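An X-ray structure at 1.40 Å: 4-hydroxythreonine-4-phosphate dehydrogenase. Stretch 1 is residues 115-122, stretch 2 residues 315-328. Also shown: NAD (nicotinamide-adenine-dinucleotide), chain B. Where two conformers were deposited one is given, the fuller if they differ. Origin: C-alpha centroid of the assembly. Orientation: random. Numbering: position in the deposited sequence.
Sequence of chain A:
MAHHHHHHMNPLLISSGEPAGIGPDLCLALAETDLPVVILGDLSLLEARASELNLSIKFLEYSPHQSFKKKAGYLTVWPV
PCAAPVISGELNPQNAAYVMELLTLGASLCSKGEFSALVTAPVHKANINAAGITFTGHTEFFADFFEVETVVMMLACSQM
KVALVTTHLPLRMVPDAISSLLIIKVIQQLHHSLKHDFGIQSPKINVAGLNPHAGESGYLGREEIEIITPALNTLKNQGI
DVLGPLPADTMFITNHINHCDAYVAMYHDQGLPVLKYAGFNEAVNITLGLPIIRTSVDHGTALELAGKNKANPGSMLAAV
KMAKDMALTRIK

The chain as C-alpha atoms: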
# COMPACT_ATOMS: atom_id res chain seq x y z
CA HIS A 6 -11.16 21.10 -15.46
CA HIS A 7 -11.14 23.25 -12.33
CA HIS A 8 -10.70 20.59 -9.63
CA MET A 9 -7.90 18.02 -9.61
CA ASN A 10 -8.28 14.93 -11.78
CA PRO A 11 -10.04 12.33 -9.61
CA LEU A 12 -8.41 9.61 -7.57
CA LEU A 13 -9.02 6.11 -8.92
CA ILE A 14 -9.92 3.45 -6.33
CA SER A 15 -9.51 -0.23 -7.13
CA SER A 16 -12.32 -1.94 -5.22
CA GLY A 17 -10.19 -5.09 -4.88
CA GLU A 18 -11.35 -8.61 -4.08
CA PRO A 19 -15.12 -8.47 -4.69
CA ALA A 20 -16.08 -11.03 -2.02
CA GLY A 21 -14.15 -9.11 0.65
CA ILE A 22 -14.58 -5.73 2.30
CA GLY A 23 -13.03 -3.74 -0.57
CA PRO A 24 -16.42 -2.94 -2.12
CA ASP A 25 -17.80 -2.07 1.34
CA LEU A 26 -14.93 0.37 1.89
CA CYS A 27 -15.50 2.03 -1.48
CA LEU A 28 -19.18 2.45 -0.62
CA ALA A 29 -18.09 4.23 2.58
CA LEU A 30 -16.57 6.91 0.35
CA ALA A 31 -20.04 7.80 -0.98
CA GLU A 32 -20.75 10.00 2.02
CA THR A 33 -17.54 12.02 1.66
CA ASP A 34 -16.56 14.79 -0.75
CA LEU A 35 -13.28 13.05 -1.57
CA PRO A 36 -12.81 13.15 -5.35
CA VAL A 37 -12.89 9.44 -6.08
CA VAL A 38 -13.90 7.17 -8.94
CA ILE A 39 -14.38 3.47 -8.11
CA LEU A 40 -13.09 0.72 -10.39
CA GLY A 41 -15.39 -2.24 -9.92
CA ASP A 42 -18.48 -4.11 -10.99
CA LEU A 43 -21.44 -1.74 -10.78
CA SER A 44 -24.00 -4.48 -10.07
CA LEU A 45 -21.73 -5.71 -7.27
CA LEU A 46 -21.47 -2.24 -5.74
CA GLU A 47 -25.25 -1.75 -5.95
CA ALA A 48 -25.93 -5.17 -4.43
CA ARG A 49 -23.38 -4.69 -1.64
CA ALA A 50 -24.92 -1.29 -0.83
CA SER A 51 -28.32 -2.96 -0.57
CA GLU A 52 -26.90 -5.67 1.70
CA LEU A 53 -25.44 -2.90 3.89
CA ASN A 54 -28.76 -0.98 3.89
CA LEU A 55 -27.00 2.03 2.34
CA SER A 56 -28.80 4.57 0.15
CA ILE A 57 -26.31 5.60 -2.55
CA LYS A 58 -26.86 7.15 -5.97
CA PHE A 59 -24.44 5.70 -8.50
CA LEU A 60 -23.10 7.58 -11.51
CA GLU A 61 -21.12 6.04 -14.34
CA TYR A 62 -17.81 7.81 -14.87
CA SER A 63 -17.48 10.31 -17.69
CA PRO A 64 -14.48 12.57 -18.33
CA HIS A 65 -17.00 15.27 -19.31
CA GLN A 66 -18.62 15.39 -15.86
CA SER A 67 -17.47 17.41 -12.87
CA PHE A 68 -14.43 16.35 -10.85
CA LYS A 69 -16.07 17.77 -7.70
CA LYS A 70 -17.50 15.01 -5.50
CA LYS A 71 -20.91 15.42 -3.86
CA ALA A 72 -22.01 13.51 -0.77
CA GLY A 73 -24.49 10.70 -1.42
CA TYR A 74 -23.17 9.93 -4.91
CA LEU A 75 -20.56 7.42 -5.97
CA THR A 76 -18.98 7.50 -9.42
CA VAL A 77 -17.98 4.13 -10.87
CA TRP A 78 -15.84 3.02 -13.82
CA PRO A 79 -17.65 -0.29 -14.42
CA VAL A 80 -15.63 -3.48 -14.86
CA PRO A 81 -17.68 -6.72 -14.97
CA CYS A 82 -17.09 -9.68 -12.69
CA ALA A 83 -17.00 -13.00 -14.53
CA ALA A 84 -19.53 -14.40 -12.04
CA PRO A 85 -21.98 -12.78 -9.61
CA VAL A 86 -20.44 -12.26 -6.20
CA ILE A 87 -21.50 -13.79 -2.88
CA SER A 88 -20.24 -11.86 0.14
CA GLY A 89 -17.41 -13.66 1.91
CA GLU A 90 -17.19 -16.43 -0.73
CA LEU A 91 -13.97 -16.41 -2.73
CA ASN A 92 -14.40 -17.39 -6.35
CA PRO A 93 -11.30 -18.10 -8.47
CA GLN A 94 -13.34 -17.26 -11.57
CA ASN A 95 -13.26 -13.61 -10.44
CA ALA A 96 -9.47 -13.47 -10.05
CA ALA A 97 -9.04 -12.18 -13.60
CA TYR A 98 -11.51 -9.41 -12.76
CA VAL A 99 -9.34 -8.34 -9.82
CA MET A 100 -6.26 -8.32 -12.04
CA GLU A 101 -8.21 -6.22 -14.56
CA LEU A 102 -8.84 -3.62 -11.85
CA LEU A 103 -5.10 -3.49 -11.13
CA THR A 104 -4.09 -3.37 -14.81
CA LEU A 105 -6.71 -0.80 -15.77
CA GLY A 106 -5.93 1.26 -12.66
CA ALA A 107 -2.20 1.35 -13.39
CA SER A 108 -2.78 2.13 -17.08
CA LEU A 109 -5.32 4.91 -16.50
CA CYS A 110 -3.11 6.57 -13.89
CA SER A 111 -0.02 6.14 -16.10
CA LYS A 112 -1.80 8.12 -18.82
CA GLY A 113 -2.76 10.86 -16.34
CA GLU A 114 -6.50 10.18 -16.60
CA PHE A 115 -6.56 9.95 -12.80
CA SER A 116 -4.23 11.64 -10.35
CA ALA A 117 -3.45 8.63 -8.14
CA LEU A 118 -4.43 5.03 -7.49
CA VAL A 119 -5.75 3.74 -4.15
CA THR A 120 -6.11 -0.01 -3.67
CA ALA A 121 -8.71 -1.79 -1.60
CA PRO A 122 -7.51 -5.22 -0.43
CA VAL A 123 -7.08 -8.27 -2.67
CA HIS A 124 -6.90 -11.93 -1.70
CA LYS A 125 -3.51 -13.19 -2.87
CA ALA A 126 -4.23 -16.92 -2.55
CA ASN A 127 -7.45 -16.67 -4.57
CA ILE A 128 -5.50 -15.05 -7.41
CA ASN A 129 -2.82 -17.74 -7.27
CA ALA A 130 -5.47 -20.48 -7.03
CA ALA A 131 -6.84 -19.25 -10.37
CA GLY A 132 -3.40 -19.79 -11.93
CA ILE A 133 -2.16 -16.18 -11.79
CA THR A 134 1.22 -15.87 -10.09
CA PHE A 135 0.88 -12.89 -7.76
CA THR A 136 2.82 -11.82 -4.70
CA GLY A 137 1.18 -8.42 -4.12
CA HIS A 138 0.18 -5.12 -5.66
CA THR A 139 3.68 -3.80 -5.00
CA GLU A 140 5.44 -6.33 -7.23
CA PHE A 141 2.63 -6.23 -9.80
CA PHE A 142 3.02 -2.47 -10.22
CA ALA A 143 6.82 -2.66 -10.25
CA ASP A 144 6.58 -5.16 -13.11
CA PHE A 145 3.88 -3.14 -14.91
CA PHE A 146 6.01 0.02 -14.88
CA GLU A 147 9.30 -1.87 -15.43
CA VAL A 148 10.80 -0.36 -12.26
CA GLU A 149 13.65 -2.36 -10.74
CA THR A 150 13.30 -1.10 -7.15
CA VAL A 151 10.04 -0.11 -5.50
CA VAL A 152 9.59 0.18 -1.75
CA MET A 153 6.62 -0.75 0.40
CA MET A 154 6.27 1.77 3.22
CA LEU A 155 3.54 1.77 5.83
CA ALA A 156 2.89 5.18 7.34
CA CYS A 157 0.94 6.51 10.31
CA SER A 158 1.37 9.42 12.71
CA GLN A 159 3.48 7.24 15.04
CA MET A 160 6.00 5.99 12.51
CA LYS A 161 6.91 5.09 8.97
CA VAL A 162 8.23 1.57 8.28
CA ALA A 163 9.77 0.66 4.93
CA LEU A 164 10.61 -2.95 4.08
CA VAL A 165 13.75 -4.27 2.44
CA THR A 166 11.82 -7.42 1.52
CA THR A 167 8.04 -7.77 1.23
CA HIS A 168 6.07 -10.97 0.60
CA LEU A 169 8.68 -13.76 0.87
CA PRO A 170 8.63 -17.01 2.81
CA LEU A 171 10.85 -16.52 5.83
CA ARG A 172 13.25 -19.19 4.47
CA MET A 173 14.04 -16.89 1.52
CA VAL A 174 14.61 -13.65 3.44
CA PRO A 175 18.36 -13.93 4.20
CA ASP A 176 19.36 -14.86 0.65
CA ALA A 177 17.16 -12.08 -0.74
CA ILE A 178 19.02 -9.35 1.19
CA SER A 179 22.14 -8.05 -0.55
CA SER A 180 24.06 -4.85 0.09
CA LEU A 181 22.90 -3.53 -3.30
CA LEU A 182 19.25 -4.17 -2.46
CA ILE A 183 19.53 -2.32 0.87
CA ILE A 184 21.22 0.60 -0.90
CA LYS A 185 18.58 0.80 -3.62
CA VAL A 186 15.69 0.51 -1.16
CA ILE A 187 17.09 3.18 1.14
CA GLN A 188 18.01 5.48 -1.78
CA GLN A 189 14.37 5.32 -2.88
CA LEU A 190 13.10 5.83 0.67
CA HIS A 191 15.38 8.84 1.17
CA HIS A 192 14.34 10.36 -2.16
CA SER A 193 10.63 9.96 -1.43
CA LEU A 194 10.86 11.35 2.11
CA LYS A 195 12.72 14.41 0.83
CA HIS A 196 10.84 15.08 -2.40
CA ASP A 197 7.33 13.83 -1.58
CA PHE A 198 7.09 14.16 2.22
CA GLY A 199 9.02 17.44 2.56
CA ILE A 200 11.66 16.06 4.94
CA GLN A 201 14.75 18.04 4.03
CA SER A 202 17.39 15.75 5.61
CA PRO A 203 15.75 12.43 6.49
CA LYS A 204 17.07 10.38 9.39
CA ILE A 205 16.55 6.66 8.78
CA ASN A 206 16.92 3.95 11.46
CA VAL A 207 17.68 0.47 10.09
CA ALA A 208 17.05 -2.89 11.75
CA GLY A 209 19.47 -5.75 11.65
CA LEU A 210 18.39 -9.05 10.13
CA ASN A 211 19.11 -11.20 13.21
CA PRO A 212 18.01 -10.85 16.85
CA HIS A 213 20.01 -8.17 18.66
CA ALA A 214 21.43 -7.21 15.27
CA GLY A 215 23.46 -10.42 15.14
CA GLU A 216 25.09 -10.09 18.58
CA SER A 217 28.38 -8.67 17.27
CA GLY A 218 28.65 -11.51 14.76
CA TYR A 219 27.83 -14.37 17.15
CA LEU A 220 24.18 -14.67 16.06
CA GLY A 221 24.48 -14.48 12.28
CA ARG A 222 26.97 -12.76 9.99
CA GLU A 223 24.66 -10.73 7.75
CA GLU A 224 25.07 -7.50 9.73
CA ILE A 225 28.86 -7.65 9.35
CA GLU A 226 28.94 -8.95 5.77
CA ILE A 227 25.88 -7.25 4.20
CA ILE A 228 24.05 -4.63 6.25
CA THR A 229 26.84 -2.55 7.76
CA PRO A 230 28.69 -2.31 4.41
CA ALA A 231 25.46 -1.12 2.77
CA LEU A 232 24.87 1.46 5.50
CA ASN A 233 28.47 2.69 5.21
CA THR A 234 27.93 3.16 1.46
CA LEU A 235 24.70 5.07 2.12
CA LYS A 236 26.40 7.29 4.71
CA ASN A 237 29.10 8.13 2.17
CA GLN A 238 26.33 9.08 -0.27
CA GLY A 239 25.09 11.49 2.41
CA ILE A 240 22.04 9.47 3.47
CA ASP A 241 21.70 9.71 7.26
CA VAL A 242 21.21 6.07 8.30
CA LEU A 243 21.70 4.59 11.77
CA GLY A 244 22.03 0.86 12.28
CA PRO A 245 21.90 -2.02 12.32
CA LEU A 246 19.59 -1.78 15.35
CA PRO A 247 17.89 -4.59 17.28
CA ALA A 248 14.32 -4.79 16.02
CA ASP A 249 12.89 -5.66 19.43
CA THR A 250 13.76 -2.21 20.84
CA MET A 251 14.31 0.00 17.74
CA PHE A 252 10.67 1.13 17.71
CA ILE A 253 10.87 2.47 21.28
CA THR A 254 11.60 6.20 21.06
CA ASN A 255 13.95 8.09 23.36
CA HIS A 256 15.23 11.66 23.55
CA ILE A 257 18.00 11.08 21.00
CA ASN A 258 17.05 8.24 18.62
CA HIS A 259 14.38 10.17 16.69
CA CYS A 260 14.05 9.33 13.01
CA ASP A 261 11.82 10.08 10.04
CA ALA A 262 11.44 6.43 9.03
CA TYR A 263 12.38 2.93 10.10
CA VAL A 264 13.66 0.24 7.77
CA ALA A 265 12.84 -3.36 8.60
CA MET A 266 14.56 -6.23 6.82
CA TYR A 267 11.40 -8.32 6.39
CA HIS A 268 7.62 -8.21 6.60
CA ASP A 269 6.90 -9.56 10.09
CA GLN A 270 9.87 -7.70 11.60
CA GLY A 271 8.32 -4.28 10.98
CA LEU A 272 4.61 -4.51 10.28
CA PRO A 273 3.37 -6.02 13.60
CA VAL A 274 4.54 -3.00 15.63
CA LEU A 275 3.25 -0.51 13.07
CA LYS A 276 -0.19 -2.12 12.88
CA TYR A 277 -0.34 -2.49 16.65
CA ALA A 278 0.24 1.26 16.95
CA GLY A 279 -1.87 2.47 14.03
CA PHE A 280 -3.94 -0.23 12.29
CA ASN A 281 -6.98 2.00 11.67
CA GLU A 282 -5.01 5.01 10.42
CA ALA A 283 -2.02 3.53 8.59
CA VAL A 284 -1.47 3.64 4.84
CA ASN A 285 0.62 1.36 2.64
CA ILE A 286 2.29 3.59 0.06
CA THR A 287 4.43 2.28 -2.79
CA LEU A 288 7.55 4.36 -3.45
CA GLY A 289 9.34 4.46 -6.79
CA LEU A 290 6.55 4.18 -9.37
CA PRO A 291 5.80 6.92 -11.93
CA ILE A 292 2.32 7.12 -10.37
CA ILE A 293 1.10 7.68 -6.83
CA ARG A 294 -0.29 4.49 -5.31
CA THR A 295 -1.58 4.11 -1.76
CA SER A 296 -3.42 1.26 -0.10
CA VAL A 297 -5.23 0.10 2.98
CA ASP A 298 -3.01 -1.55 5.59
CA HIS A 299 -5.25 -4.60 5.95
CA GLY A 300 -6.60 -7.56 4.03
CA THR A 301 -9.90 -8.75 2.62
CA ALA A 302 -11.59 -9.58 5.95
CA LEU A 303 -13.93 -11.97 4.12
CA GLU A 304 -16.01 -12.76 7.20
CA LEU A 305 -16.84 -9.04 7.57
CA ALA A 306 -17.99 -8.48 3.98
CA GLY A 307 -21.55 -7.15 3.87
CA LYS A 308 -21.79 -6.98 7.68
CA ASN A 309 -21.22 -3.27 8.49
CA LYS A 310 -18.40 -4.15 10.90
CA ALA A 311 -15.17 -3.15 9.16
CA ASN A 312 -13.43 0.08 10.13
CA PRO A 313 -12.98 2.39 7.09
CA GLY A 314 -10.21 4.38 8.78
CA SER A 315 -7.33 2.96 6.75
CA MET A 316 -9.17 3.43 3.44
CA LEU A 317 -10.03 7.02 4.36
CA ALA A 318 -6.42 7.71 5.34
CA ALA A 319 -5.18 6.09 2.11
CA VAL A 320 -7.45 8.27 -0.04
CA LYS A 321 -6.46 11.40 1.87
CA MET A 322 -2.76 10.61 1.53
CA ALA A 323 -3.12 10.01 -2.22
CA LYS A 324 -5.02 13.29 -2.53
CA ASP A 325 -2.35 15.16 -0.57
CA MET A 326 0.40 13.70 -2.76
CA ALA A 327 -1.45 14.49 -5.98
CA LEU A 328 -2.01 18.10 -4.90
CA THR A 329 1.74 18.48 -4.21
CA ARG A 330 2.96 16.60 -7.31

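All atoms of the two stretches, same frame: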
# COMPACT_ATOMS: atom_id res chain seq x y z
N PHE A 115 -6.25 9.82 -14.22
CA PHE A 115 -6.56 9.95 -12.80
C PHE A 115 -5.27 10.32 -12.10
O PHE A 115 -4.18 10.01 -12.58
CB PHE A 115 -7.19 8.66 -12.27
CG PHE A 115 -8.50 8.36 -12.92
CD1 PHE A 115 -9.67 8.90 -12.42
CD2 PHE A 115 -8.56 7.62 -14.08
CE1 PHE A 115 -10.89 8.68 -13.05
CE2 PHE A 115 -9.77 7.39 -14.71
CZ PHE A 115 -10.93 7.92 -14.19
N SER A 116 -5.40 11.02 -10.97
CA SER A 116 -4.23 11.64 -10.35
C SER A 116 -3.47 10.71 -9.43
O SER A 116 -2.34 11.02 -9.06
CB SER A 116 -4.65 12.89 -9.58
OG SER A 116 -5.66 12.57 -8.65
N ALA A 117 -4.07 9.58 -9.04
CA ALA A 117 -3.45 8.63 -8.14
C ALA A 117 -4.33 7.40 -8.10
O ALA A 117 -5.51 7.45 -8.44
CB ALA A 117 -3.31 9.20 -6.72
N LEU A 118 -3.73 6.30 -7.65
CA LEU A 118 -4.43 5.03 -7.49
C LEU A 118 -4.44 4.66 -6.01
O LEU A 118 -3.41 4.74 -5.33
CB LEU A 118 -3.70 3.93 -8.28
CG LEU A 118 -4.35 2.55 -8.28
CD1 LEU A 118 -5.73 2.59 -8.94
CD2 LEU A 118 -3.46 1.56 -8.98
N VAL A 119 -5.60 4.25 -5.51
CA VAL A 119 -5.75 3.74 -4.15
C VAL A 119 -6.31 2.34 -4.26
O VAL A 119 -7.29 2.12 -4.98
CB VAL A 119 -6.69 4.63 -3.31
CG1 VAL A 119 -6.72 4.17 -1.85
CG2 VAL A 119 -6.27 6.11 -3.42
N THR A 120 -5.71 1.39 -3.56
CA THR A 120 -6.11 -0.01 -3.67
C THR A 120 -6.82 -0.50 -2.42
O THR A 120 -6.25 -0.48 -1.32
CB THR A 120 -4.92 -0.91 -4.00
OG1 THR A 120 -3.95 -0.79 -2.96
CG2 THR A 120 -4.29 -0.52 -5.30
N ALA A 121 -8.04 -0.99 -2.60
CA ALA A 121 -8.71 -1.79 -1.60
C ALA A 121 -8.05 -3.18 -1.59
O ALA A 121 -7.28 -3.51 -2.48
CB ALA A 121 -10.21 -1.86 -1.93
N PRO A 122 -8.31 -4.00 -0.57
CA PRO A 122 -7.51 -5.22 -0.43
C PRO A 122 -7.89 -6.30 -1.44
O PRO A 122 -9.04 -6.39 -1.88
CB PRO A 122 -7.81 -5.69 1.00
CG PRO A 122 -9.16 -5.11 1.31
CD PRO A 122 -9.22 -3.80 0.58
N SER A 315 -8.50 3.09 7.62
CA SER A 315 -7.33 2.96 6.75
C SER A 315 -7.64 3.39 5.32
O SER A 315 -6.85 4.11 4.70
CB SER A 315 -6.80 1.53 6.77
OG SER A 315 -5.66 1.43 5.93
N MET A 316 -8.79 2.98 4.78
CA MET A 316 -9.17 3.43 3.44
C MET A 316 -9.25 4.95 3.38
O MET A 316 -8.73 5.57 2.44
CB MET A 316 -10.50 2.79 3.03
CG MET A 316 -11.03 3.34 1.71
SD MET A 316 -9.95 3.08 0.27
CE MET A 316 -10.38 1.39 -0.15
N LEU A 317 -9.90 5.57 4.37
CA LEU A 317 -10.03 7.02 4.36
C LEU A 317 -8.67 7.69 4.42
O LEU A 317 -8.42 8.67 3.70
CB LEU A 317 -10.93 7.49 5.51
CG LEU A 317 -12.42 7.21 5.35
CD1 LEU A 317 -13.14 7.36 6.70
CD2 LEU A 317 -13.03 8.16 4.32
N ALA A 318 -7.78 7.18 5.27
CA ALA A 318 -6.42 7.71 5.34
C ALA A 318 -5.68 7.51 4.03
O ALA A 318 -4.92 8.39 3.60
CB ALA A 318 -5.67 7.05 6.50
N ALA A 319 -5.89 6.37 3.36
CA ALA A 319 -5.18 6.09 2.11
C ALA A 319 -5.63 7.03 1.00
O ALA A 319 -4.80 7.51 0.21
CB ALA A 319 -5.40 4.64 1.68
N VAL A 320 -6.93 7.31 0.93
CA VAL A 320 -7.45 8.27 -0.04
C VAL A 320 -6.93 9.66 0.26
O VAL A 320 -6.50 10.39 -0.65
CB VAL A 320 -8.99 8.22 -0.07
CG1 VAL A 320 -9.53 9.32 -0.98
CG2 VAL A 320 -9.48 6.84 -0.54
N LYS A 321 -6.93 10.06 1.53
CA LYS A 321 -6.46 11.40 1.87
C LYS A 321 -4.97 11.55 1.57
O LYS A 321 -4.54 12.60 1.09
CB LYS A 321 -6.78 11.71 3.33
CG LYS A 321 -8.27 11.93 3.55
CD LYS A 321 -8.61 12.07 5.02
CE LYS A 321 -10.04 11.59 5.29
NZ LYS A 321 -10.51 11.92 6.66
N MET A 322 -4.18 10.51 1.83
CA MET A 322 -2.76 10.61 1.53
C MET A 322 -2.52 10.71 0.02
O MET A 322 -1.69 11.51 -0.43
CB MET A 322 -2.00 9.42 2.11
CG MET A 322 -0.51 9.48 1.84
SD MET A 322 0.43 8.18 2.63
CE MET A 322 0.13 8.56 4.36
N ALA A 323 -3.24 9.91 -0.76
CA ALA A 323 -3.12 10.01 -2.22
C ALA A 323 -3.52 11.39 -2.71
O ALA A 323 -2.83 11.98 -3.56
CB ALA A 323 -3.95 8.91 -2.89
N LYS A 324 -4.61 11.94 -2.17
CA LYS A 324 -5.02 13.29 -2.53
C LYS A 324 -3.94 14.30 -2.19
O LYS A 324 -3.60 15.17 -3.01
CB LYS A 324 -6.31 13.65 -1.80
CG LYS A 324 -6.79 15.08 -2.04
CD LYS A 324 -7.99 15.40 -1.16
CE LYS A 324 -8.13 16.89 -0.89
NZ LYS A 324 -9.20 17.14 0.13
N ASP A 325 -3.36 14.20 -0.99
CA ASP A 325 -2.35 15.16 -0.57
C ASP A 325 -1.12 15.09 -1.46
O ASP A 325 -0.54 16.12 -1.81
CB ASP A 325 -1.97 14.92 0.89
CG ASP A 325 -3.05 15.35 1.87
OD1 ASP A 325 -3.99 16.06 1.45
OD2 ASP A 325 -2.97 14.97 3.05
N MET A 326 -0.74 13.88 -1.87
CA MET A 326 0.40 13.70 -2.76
C MET A 326 0.11 14.24 -4.16
O MET A 326 0.98 14.84 -4.81
CB MET A 326 0.76 12.22 -2.85
CG MET A 326 1.39 11.66 -1.59
SD MET A 326 3.00 12.41 -1.27
CE MET A 326 3.33 11.72 0.34
N ALA A 327 -1.11 14.00 -4.65
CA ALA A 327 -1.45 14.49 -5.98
C ALA A 327 -1.48 16.02 -6.00
O ALA A 327 -1.04 16.63 -6.98
CB ALA A 327 -2.78 13.90 -6.43
N LEU A 328 -1.96 16.64 -4.93
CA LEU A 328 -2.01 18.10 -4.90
C LEU A 328 -0.61 18.72 -4.84
O LEU A 328 -0.42 19.86 -5.27
CB LEU A 328 -2.86 18.58 -3.72
CG LEU A 328 -4.37 18.35 -3.88
CD1 LEU A 328 -5.09 18.61 -2.57
CD2 LEU A 328 -4.92 19.25 -4.98
PA NAD B . -6.81 -9.28 7.14
O1A NAD B . -7.84 -9.76 6.14
O2A NAD B . -6.47 -7.86 7.53
O5B NAD B . -7.47 -9.98 8.56
C5B NAD B . -6.67 -9.71 9.69
C4B NAD B . -7.58 -9.33 10.88
O4B NAD B . -7.93 -7.93 10.77
C3B NAD B . -8.89 -10.16 10.81
O3B NAD B . -9.23 -10.44 12.16
C2B NAD B . -9.87 -9.17 10.11
O2B NAD B . -11.20 -9.35 10.49
C1B NAD B . -9.35 -7.81 10.69
N9A NAD B . -9.55 -6.69 9.78
C8A NAD B . -8.96 -6.42 8.54
N7A NAD B . -9.37 -5.28 8.01
C5A NAD B . -10.26 -4.76 8.94
C6A NAD B . -11.04 -3.58 8.96
N6A NAD B . -10.96 -2.70 7.93
N1A NAD B . -11.85 -3.32 10.03
C2A NAD B . -11.88 -4.24 11.04
N3A NAD B . -11.21 -5.40 11.16
C4A NAD B . -10.40 -5.63 10.07
O3 NAD B . -5.44 -10.01 6.65
PN NAD B . -5.08 -11.55 6.65
O1N NAD B . -3.62 -11.78 6.95
O2N NAD B . -6.23 -12.35 7.15
O5D NAD B . -5.07 -11.96 4.92
C5D NAD B . -6.31 -11.93 4.30
C4D NAD B . -6.06 -11.72 2.81
O4D NAD B . -5.80 -10.30 2.61
C3D NAD B . -4.77 -12.47 2.35
O3D NAD B . -5.02 -12.91 1.04
C2D NAD B . -3.70 -11.36 2.37
O2D NAD B . -2.67 -11.52 1.43
C1D NAD B . -4.60 -10.20 1.86
N1N NAD B . -4.01 -8.86 2.18
C2N NAD B . -4.08 -7.93 1.17
C3N NAD B . -3.57 -6.64 1.37
C7N NAD B . -3.70 -5.72 0.22
O7N NAD B . -4.28 -6.07 -0.82
N7N NAD B . -3.18 -4.45 0.37
C4N NAD B . -2.98 -6.30 2.60
C5N NAD B . -2.95 -7.27 3.62
C6N NAD B . -3.46 -8.56 3.39

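Val119 forms the apolar centre of the contact between the strand ending at Thr120 and the helix that runs through residues 315-328, and more of its surface is covered by the other stretch than that of any other residue here. With chi1 in the t rotamer, Val119 CG1 lies 3.8 Å from Ala319 CB, 4.0 Å from Met316 SD and 4.1 Å from Val320 CG2. Val119 CG2 lies nearest Ala323, 3.7 Å from its CB, and is also near Val320. The branched side chain thus spans the helix surface from Met316 to Ala323.

The strand and helix run nearly antiparallel, at 168° between their N-to-C directions, so moving forward along stretch 1 means moving back along the helix. Their axes approach to 8.5 Å, and the small side chains of Ala319, Ala323 and Ala327, all pointing toward the strand, accompany this close packing. Alternation sets the pattern on the other side: Ala117 and Val119 point toward the helix, while Leu118 and Thr120 point away and make no contact with it. Ala117 CB meets Ala323 CB at 3.9 Å, so the Ala323 methyl touches both Ala117 and Val119.

Beyond the strand, Ala121 is met by Met316. The CA-to-CB bond of Met316 points sideways, but its t, p, p side chain brings the terminal methyl nearer, placing Met316 CE 3.7 Å from Ala121 CB. Pro122 makes no contact with the helix; Pro122 CA lies 3.4 Å from NAD O7N.

At the other end, Ser116 CB approaches Ala327 CB at 3.8 Å. Ser116 OG lies against the same methyl and is hydrogen-bonded elsewhere in the structure. No hydrogen bond joins the two stretches; the helix amides from Ala319 to Leu328 bond to carbonyls four residues back, as in Ala327 N to Ala323 O at 2.9 Å.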